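Local coordinates for protein kinase A regulatory subunit, putative (Trypanosoma cruzi, PDB 6FTF) that binds nucleoside analogues in two cyclic-nucleotide-binding domains and, as the regulatory subunit of a cAMP-independent protein kinase A, probably restrains its catalytic subunit, at residues 157-160 / 161-165; 184-187 / 188-192; 225-228 / 229-233. All blocks are in the same frame, centred on the assembly; numbering follows the deposited sequence. Where two conformers were deposited one is given.

Interaction 1: 157-160 / 161-165; sequences IQFL and ANVPF. With EDO (1,2-ethanediol), chain B.
Val163 lays its CG2 methyl over one face of the Phe159 ring, at the point where helix 149-160 runs out into a type I beta turn from Leu160 to Val163. The methyl lies 3.7 Å from the ring centroid and 22° off the ring normal, so this is a CH-pi contact displaced toward the rim. With chi1 at 168°, CG of Phe159 stands opposite the backbone N and next to the carbonyl carbon, which swings the ring toward the following turn, where the methyl meets it.

A second side-chain contact sits one residue earlier. Asn162 ND2 donates to Gln158 O over 2.9 Å, with that oxygen close to the amide plane of Asn162. The side chain thus takes the carbonyl that a regular helix would offer to the backbone N-H four residues on. Asn162 N turns instead to Phe159 O, at 2.8 Å, whereas Ala161 N still makes the helical bond to Ile157 O. The step from four-residue to three-residue spacing is the geometric evidence that the helix tightens as it ends.

The two amides are inclined by 50° and present donors to each other, so they do not bond directly. An ethanediol, probably from the crystallisation liquor, bridges them: Gln158 NE2 reaches its O1 at 2.7 Å, and Asn162 ND2 its O2 at 2.9 Å. One water donates to Leu160 O at 2.8 Å and to Val163 O at 2.7 Å. Further out, Leu160 packs on Leu177 and Ala178 of helix 171-178, Phe159 touches Ile204 and Met206, and the Phe165 ring brings CD1 against CD2 of the His232 ring.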
# COMPACT_ATOMS: atom_id res chain seq x y z
N ILE A 157 7.78 -9.55 -7.04
CA ILE A 157 6.79 -9.69 -8.13
C ILE A 157 6.58 -11.15 -8.53
O ILE A 157 5.44 -11.58 -8.76
CB ILE A 157 7.11 -8.77 -9.32
CG1 ILE A 157 5.96 -8.79 -10.34
CG2 ILE A 157 8.41 -9.12 -10.00
CD1 ILE A 157 4.62 -8.39 -9.78
N GLN A 158 7.64 -11.94 -8.62
CA GLN A 158 7.47 -13.34 -9.02
C GLN A 158 6.65 -14.12 -7.99
O GLN A 158 5.81 -14.95 -8.35
CB GLN A 158 8.83 -13.99 -9.26
CG GLN A 158 8.76 -15.34 -9.98
CD GLN A 158 8.56 -16.53 -9.07
OE1 GLN A 158 8.84 -16.49 -7.88
NE2 GLN A 158 8.11 -17.63 -9.65
N PHE A 159 6.88 -13.85 -6.71
CA PHE A 159 6.09 -14.47 -5.65
C PHE A 159 4.63 -14.04 -5.74
O PHE A 159 3.73 -14.87 -5.68
CB PHE A 159 6.67 -14.07 -4.29
CG PHE A 159 5.77 -14.41 -3.14
CD1 PHE A 159 5.57 -15.72 -2.78
CD2 PHE A 159 5.11 -13.43 -2.45
CE1 PHE A 159 4.73 -16.05 -1.73
CE2 PHE A 159 4.27 -13.76 -1.39
CZ PHE A 159 4.08 -15.07 -1.05
N LEU A 160 4.39 -12.74 -5.87
CA LEU A 160 3.01 -12.25 -5.89
C LEU A 160 2.23 -12.82 -7.06
O LEU A 160 1.01 -13.02 -6.95
CB LEU A 160 2.97 -10.72 -5.92
CG LEU A 160 3.63 -10.00 -4.74
CD1 LEU A 160 3.62 -8.52 -4.96
CD2 LEU A 160 2.93 -10.35 -3.43
N ALA A 161 2.91 -13.09 -8.17
CA ALA A 161 2.30 -13.72 -9.34
C ALA A 161 1.86 -15.14 -9.07
O ALA A 161 1.22 -15.75 -9.95
CB ALA A 161 3.29 -13.71 -10.49
N ASN A 162 2.20 -15.71 -7.93
CA ASN A 162 1.83 -17.07 -7.59
C ASN A 162 0.92 -17.14 -6.37
O ASN A 162 0.63 -18.25 -5.90
CB ASN A 162 3.09 -17.91 -7.36
CG ASN A 162 3.77 -18.29 -8.65
OD1 ASN A 162 3.35 -19.23 -9.33
ND2 ASN A 162 4.82 -17.56 -9.00
N VAL A 163 0.46 -16.01 -5.83
CA VAL A 163 -0.35 -15.98 -4.63
C VAL A 163 -1.84 -16.03 -5.01
O VAL A 163 -2.32 -15.11 -5.69
CB VAL A 163 -0.06 -14.72 -3.79
CG1 VAL A 163 -1.06 -14.59 -2.66
CG2 VAL A 163 1.37 -14.77 -3.26
N PRO A 164 -2.60 -17.04 -4.55
CA PRO A 164 -4.00 -17.15 -5.01
C PRO A 164 -4.86 -15.90 -4.82
O PRO A 164 -5.56 -15.52 -5.76
CB PRO A 164 -4.52 -18.37 -4.24
CG PRO A 164 -3.31 -19.22 -4.08
CD PRO A 164 -2.17 -18.25 -3.82
N PHE A 165 -4.85 -15.28 -3.65
CA PHE A 165 -5.79 -14.19 -3.41
C PHE A 165 -5.46 -12.94 -4.20
O PHE A 165 -6.30 -12.04 -4.27
CB PHE A 165 -5.98 -13.91 -1.91
CG PHE A 165 -5.00 -12.92 -1.31
CD1 PHE A 165 -3.74 -13.34 -0.87
CD2 PHE A 165 -5.35 -11.62 -1.11
CE1 PHE A 165 -2.87 -12.43 -0.27
CE2 PHE A 165 -4.49 -10.72 -0.52
CZ PHE A 165 -3.24 -11.15 -0.10
C1 EDO B . 6.81 -16.93 -13.17
O1 EDO B . 7.81 -17.60 -12.38
C2 EDO B . 5.51 -16.76 -12.37
O2 EDO B . 5.10 -18.01 -11.84
O HOH W 1 -1.42 -13.85 -7.96

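Interaction 2: 184-187 / 188-192; sequences EEFS and PGEYI
A type II beta turn from Ser187 to Glu190, closed by a side chain as well as by backbone, joins strand 181-186 to strand 191-193 where the chain passes from one sheet of the cyclic-nucleotide-binding beta barrel to the other. Two bonds between the same pair of residues hold it closed. Glu190 N donates to Ser187 O at 3.0 Å, and Ser187 N returns the link by donating to Glu190 OE1 at 2.9 Å. This second donor meets the oxygen from above the carboxylate plane, 47° out of it. The first torsion of Glu190, with CG beside its own backbone N, points the side chain back toward Ser187, and the extended chain beyond CG carries the carboxylate to Ser187 N. A water 2.8 Å from both Glu190 OE1 and Glu185 O is placed to link them, though it has other acceptors in reach. Gly189 has a positive phi of 89°, a conformation in which a side chain would strike the preceding carbonyl oxygen.

On the buried side, Ile192 CG1 sits above the centre of the Phe186 ring, 3.5 Å from its centroid and 7° off the normal: a CH-pi contact that packs the end of strand 181-186 against the corner at Ile192. Phe186 is also backbone-bonded to Val254 and packs on Ala250 and Thr256. Gly189 and Glu190 bond to Ala250, and Ile192 to Val248, placing the corner alongside strands 247-250 and 254-260.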
# COMPACT_ATOMS: atom_id res chain seq x y z
N GLU A 184 9.82 -10.04 6.78
CA GLU A 184 10.15 -10.33 8.16
C GLU A 184 10.11 -11.83 8.33
O GLU A 184 9.20 -12.50 7.82
CB GLU A 184 9.16 -9.66 9.12
CG GLU A 184 9.60 -9.84 10.56
CD GLU A 184 8.82 -9.00 11.56
OE1 GLU A 184 9.23 -8.99 12.74
OE2 GLU A 184 7.82 -8.37 11.18
N GLU A 185 11.10 -12.36 9.06
CA GLU A 185 11.22 -13.78 9.31
C GLU A 185 10.99 -14.06 10.79
O GLU A 185 11.25 -13.21 11.65
CB GLU A 185 12.59 -14.31 8.88
CG GLU A 185 12.90 -13.99 7.43
CD GLU A 185 14.02 -14.82 6.81
OE1 GLU A 185 14.42 -15.86 7.38
OE2 GLU A 185 14.50 -14.43 5.72
N PHE A 186 10.49 -15.26 11.06
CA PHE A 186 10.12 -15.69 12.40
C PHE A 186 10.61 -17.11 12.62
O PHE A 186 10.43 -17.97 11.76
CB PHE A 186 8.60 -15.67 12.59
CG PHE A 186 8.00 -14.29 12.40
CD1 PHE A 186 7.59 -13.86 11.14
CD2 PHE A 186 7.88 -13.40 13.45
CE1 PHE A 186 7.05 -12.61 10.97
CE2 PHE A 186 7.35 -12.15 13.27
CZ PHE A 186 6.95 -11.75 12.02
N SER A 187 11.23 -17.35 13.77
CA SER A 187 11.59 -18.70 14.14
C SER A 187 10.38 -19.42 14.74
O SER A 187 9.43 -18.78 15.20
CB SER A 187 12.75 -18.70 15.13
OG SER A 187 12.54 -17.79 16.19
N PRO A 188 10.40 -20.75 14.76
CA PRO A 188 9.27 -21.48 15.33
C PRO A 188 8.99 -21.02 16.74
O PRO A 188 9.90 -20.87 17.56
CB PRO A 188 9.74 -22.94 15.32
CG PRO A 188 10.81 -23.01 14.32
CD PRO A 188 11.45 -21.66 14.26
N GLY A 189 7.72 -20.80 17.05
CA GLY A 189 7.31 -20.36 18.37
C GLY A 189 7.28 -18.86 18.56
O GLY A 189 6.76 -18.39 19.58
N GLU A 190 7.82 -18.08 17.62
CA GLU A 190 7.69 -16.64 17.69
C GLU A 190 6.29 -16.21 17.26
O GLU A 190 5.67 -16.79 16.36
CB GLU A 190 8.76 -15.94 16.84
CG GLU A 190 10.15 -16.12 17.45
CD GLU A 190 11.22 -15.28 16.82
OE1 GLU A 190 11.21 -15.11 15.58
OE2 GLU A 190 12.11 -14.81 17.57
N TYR A 191 5.78 -15.19 17.94
CA TYR A 191 4.46 -14.63 17.65
C TYR A 191 4.58 -13.59 16.54
O TYR A 191 5.34 -12.61 16.66
CB TYR A 191 3.83 -14.02 18.90
CG TYR A 191 3.22 -15.02 19.86
CD1 TYR A 191 3.92 -16.14 20.30
CD2 TYR A 191 1.92 -14.86 20.30
CE1 TYR A 191 3.32 -17.06 21.16
CE2 TYR A 191 1.33 -15.77 21.17
CZ TYR A 191 2.04 -16.85 21.60
OH TYR A 191 1.50 -17.80 22.44
N ILE A 192 3.84 -13.80 15.47
CA ILE A 192 3.72 -12.83 14.39
C ILE A 192 2.72 -11.76 14.77
O ILE A 192 2.97 -10.56 14.56
CB ILE A 192 3.31 -13.58 13.11
CG1 ILE A 192 4.39 -14.62 12.77
CG2 ILE A 192 3.08 -12.61 11.97
CD1 ILE A 192 4.03 -15.59 11.67
O HOH W 2 13.54 -14.16 13.94
O HOH W 3 11.65 -12.65 14.32
O HOH W 4 11.97 -19.34 18.33

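Interaction 3: 225-228 / 229-233. With 7CI (7-cyano-7-deazainosine), chain E; EDO (1,2-ethanediol), chain C.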
# COMPACT_ATOMS: atom_id res chain seq x y z
N CYS A 225 -6.92 -22.81 13.82
CA CYS A 225 -6.56 -23.39 12.53
C CYS A 225 -5.09 -23.10 12.26
O CYS A 225 -4.40 -22.47 13.07
CB CYS A 225 -7.43 -22.83 11.40
SG CYS A 225 -7.12 -21.09 10.96
N GLU A 226 -4.62 -23.56 11.10
CA GLU A 226 -3.31 -23.24 10.57
C GLU A 226 -3.44 -22.58 9.21
O GLU A 226 -4.47 -22.69 8.54
CB GLU A 226 -2.45 -24.51 10.41
CG GLU A 226 -2.09 -25.10 11.78
CD GLU A 226 -1.08 -26.23 11.73
OE1 GLU A 226 -0.56 -26.61 12.82
OE2 GLU A 226 -0.79 -26.75 10.63
N PHE A 227 -2.39 -21.86 8.81
CA PHE A 227 -2.23 -21.30 7.47
C PHE A 227 -0.80 -21.57 7.03
O PHE A 227 0.09 -21.83 7.85
CB PHE A 227 -2.53 -19.80 7.44
CG PHE A 227 -3.96 -19.46 7.63
CD1 PHE A 227 -4.91 -19.83 6.70
CD2 PHE A 227 -4.37 -18.72 8.71
CE1 PHE A 227 -6.25 -19.51 6.87
CE2 PHE A 227 -5.70 -18.38 8.87
CZ PHE A 227 -6.63 -18.77 7.95
N THR A 228 -0.56 -21.47 5.73
CA THR A 228 0.75 -21.80 5.19
C THR A 228 1.05 -20.93 3.98
O THR A 228 0.38 -19.93 3.73
CB THR A 228 0.84 -23.31 4.94
OG1 THR A 228 2.18 -23.69 4.65
CG2 THR A 228 -0.06 -23.72 3.82
N GLN A 229 2.09 -21.31 3.24
CA GLN A 229 2.59 -20.50 2.13
C GLN A 229 1.47 -20.09 1.19
O GLN A 229 0.67 -20.92 0.75
CB GLN A 229 3.64 -21.35 1.40
CG GLN A 229 4.28 -20.68 0.21
CD GLN A 229 5.39 -21.51 -0.39
OE1 GLN A 229 6.11 -22.22 0.33
NE2 GLN A 229 5.52 -21.46 -1.70
N GLY A 230 1.42 -18.80 0.88
CA GLY A 230 0.41 -18.23 0.02
C GLY A 230 -0.78 -17.66 0.74
O GLY A 230 -1.52 -16.86 0.16
N ASP A 231 -0.97 -18.02 2.01
CA ASP A 231 -2.06 -17.50 2.81
C ASP A 231 -1.66 -16.16 3.41
O ASP A 231 -0.50 -15.74 3.39
CB ASP A 231 -2.38 -18.49 3.94
CG ASP A 231 -3.01 -19.78 3.45
OD1 ASP A 231 -3.78 -19.74 2.46
OD2 ASP A 231 -2.76 -20.82 4.06
N HIS A 232 -2.66 -15.48 3.95
CA HIS A 232 -2.46 -14.18 4.59
C HIS A 232 -3.11 -14.15 5.97
O HIS A 232 -4.11 -14.83 6.23
CB HIS A 232 -3.08 -13.07 3.75
CG HIS A 232 -4.48 -13.36 3.34
ND1 HIS A 232 -5.57 -13.10 4.14
CD2 HIS A 232 -4.98 -13.96 2.23
CE1 HIS A 232 -6.67 -13.50 3.54
NE2 HIS A 232 -6.34 -14.02 2.37
N ILE A 233 -2.55 -13.31 6.84
CA ILE A 233 -3.11 -13.05 8.16
C ILE A 233 -3.03 -11.56 8.45
O ILE A 233 -2.16 -10.86 7.92
CB ILE A 233 -2.46 -13.86 9.32
CG1 ILE A 233 -0.95 -13.59 9.45
CG2 ILE A 233 -2.78 -15.35 9.20
CD1 ILE A 233 -0.03 -14.58 8.75
C1 7CI E . -6.44 -14.44 11.98
N1 7CI E . -7.72 -14.97 12.57
O1 7CI E . -5.65 -13.87 13.00
C2 7CI E . -8.36 -16.03 12.11
N2 7CI E . -8.03 -16.86 11.09
O2 7CI E . -5.73 -13.34 10.01
C3 7CI E . -8.81 -17.94 10.87
N3 7CI E . -9.99 -18.14 11.61
O3 7CI E . -6.39 -10.97 11.02
C4 7CI E . -10.36 -17.29 12.62
N4 7CI E . -11.24 -14.59 15.73
C5 7CI E . -9.52 -16.20 12.93
O5 7CI E . -11.46 -17.53 13.20
C6 7CI E . -9.52 -15.13 13.92
C7 7CI E . -8.36 -14.42 13.63
C8 7CI E . -10.46 -14.84 14.90
C9 7CI E . -6.69 -13.35 11.00
C10 7CI E . -6.64 -12.17 11.82
C11 7CI E . -5.44 -12.48 12.74
C12 7CI E . -5.44 -11.68 14.10
O4 7CI E . -6.70 -11.73 14.68
C1 EDO C . 3.54 -18.91 -4.00
O1 EDO C . 4.76 -19.38 -3.42
C2 EDO C . 2.41 -19.01 -2.98
O2 EDO C . 2.31 -20.37 -2.55
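Asp231 accepts the backbone N-H of Thr228 on the anti side of its carboxylate, the less usual approach to such a group, and the bond is nonetheless almost straight. Thr228 N lies 2.8 Å from Asp231 OD2, with an N-H...O angle of 172° and the donor 16° out of the carboxylate plane. CG of Asp231 stands beside its own backbone N, opposite the carbonyl carbon (chi1 -69°), which turns the carboxylate back over the turn to Thr228 N. The aspartate is held to the same residue a second time, since Asp231 N donates to Thr228 O at 2.9 Å and closes a type II beta turn. Gly230 takes the turn position with positive phi.

The same carboxylate oxygen approaches the edge of the Phe227 ring: OD2 of Asp231 lies near the ring plane, 3.5 Å from Phe227 CD1, consistent with a mildly favourable meeting of the negative oxygen with the ring hydrogens. At the other side of the ring, Phe227 CE2 comes within 3.6 Å of N2 of the bound 7-cyano-7-deazainosine, which lies at the edge, in the ring plane. Phe227 therefore spans from the turn to the ligand base. Ile233 CG2 packs obliquely against Phe227 CD2 at 3.8 Å, and Ile233 CA lies 3.2 Å from the ligand's sugar oxygen O2. Cys225 SG adds a base contact, 3.6 Å from ligand C3. These three residues form part of the pocket, which Glu237, Gly234, Leu236 and Lys283 supplement with hydrogen bonds to the ligand.

Thr228 OG1 is bonded to Gly208 O at the entry to strand 209-215. That strand pairs with 221-228 through Val210 and Val212, while Asp231 and Ile233 pair with strand 201-205, so the turn carries the chain from one sheet to the other.

Along the chain the three contacts come in series; none nests in or crosses another. Interaction 1 ends helix 149-160 and leads toward helix 171-178. Interactions 2 and 3 each close a type II turn between two four-stranded sheets: interaction 2 joins the outermost strands 181-186 and 191-193, and interaction 3 joins the outermost strands 221-228 and 232-233, at the other edge of each sheet. Their nearest atoms are about 5 Å apart without touching. Interaction 1 does meet interaction 3, where Val163 CG1 packs on Gly230 O at 3.6 Å, tying the segment after helix 149-160 to the second cyclic-nucleotide-binding domain.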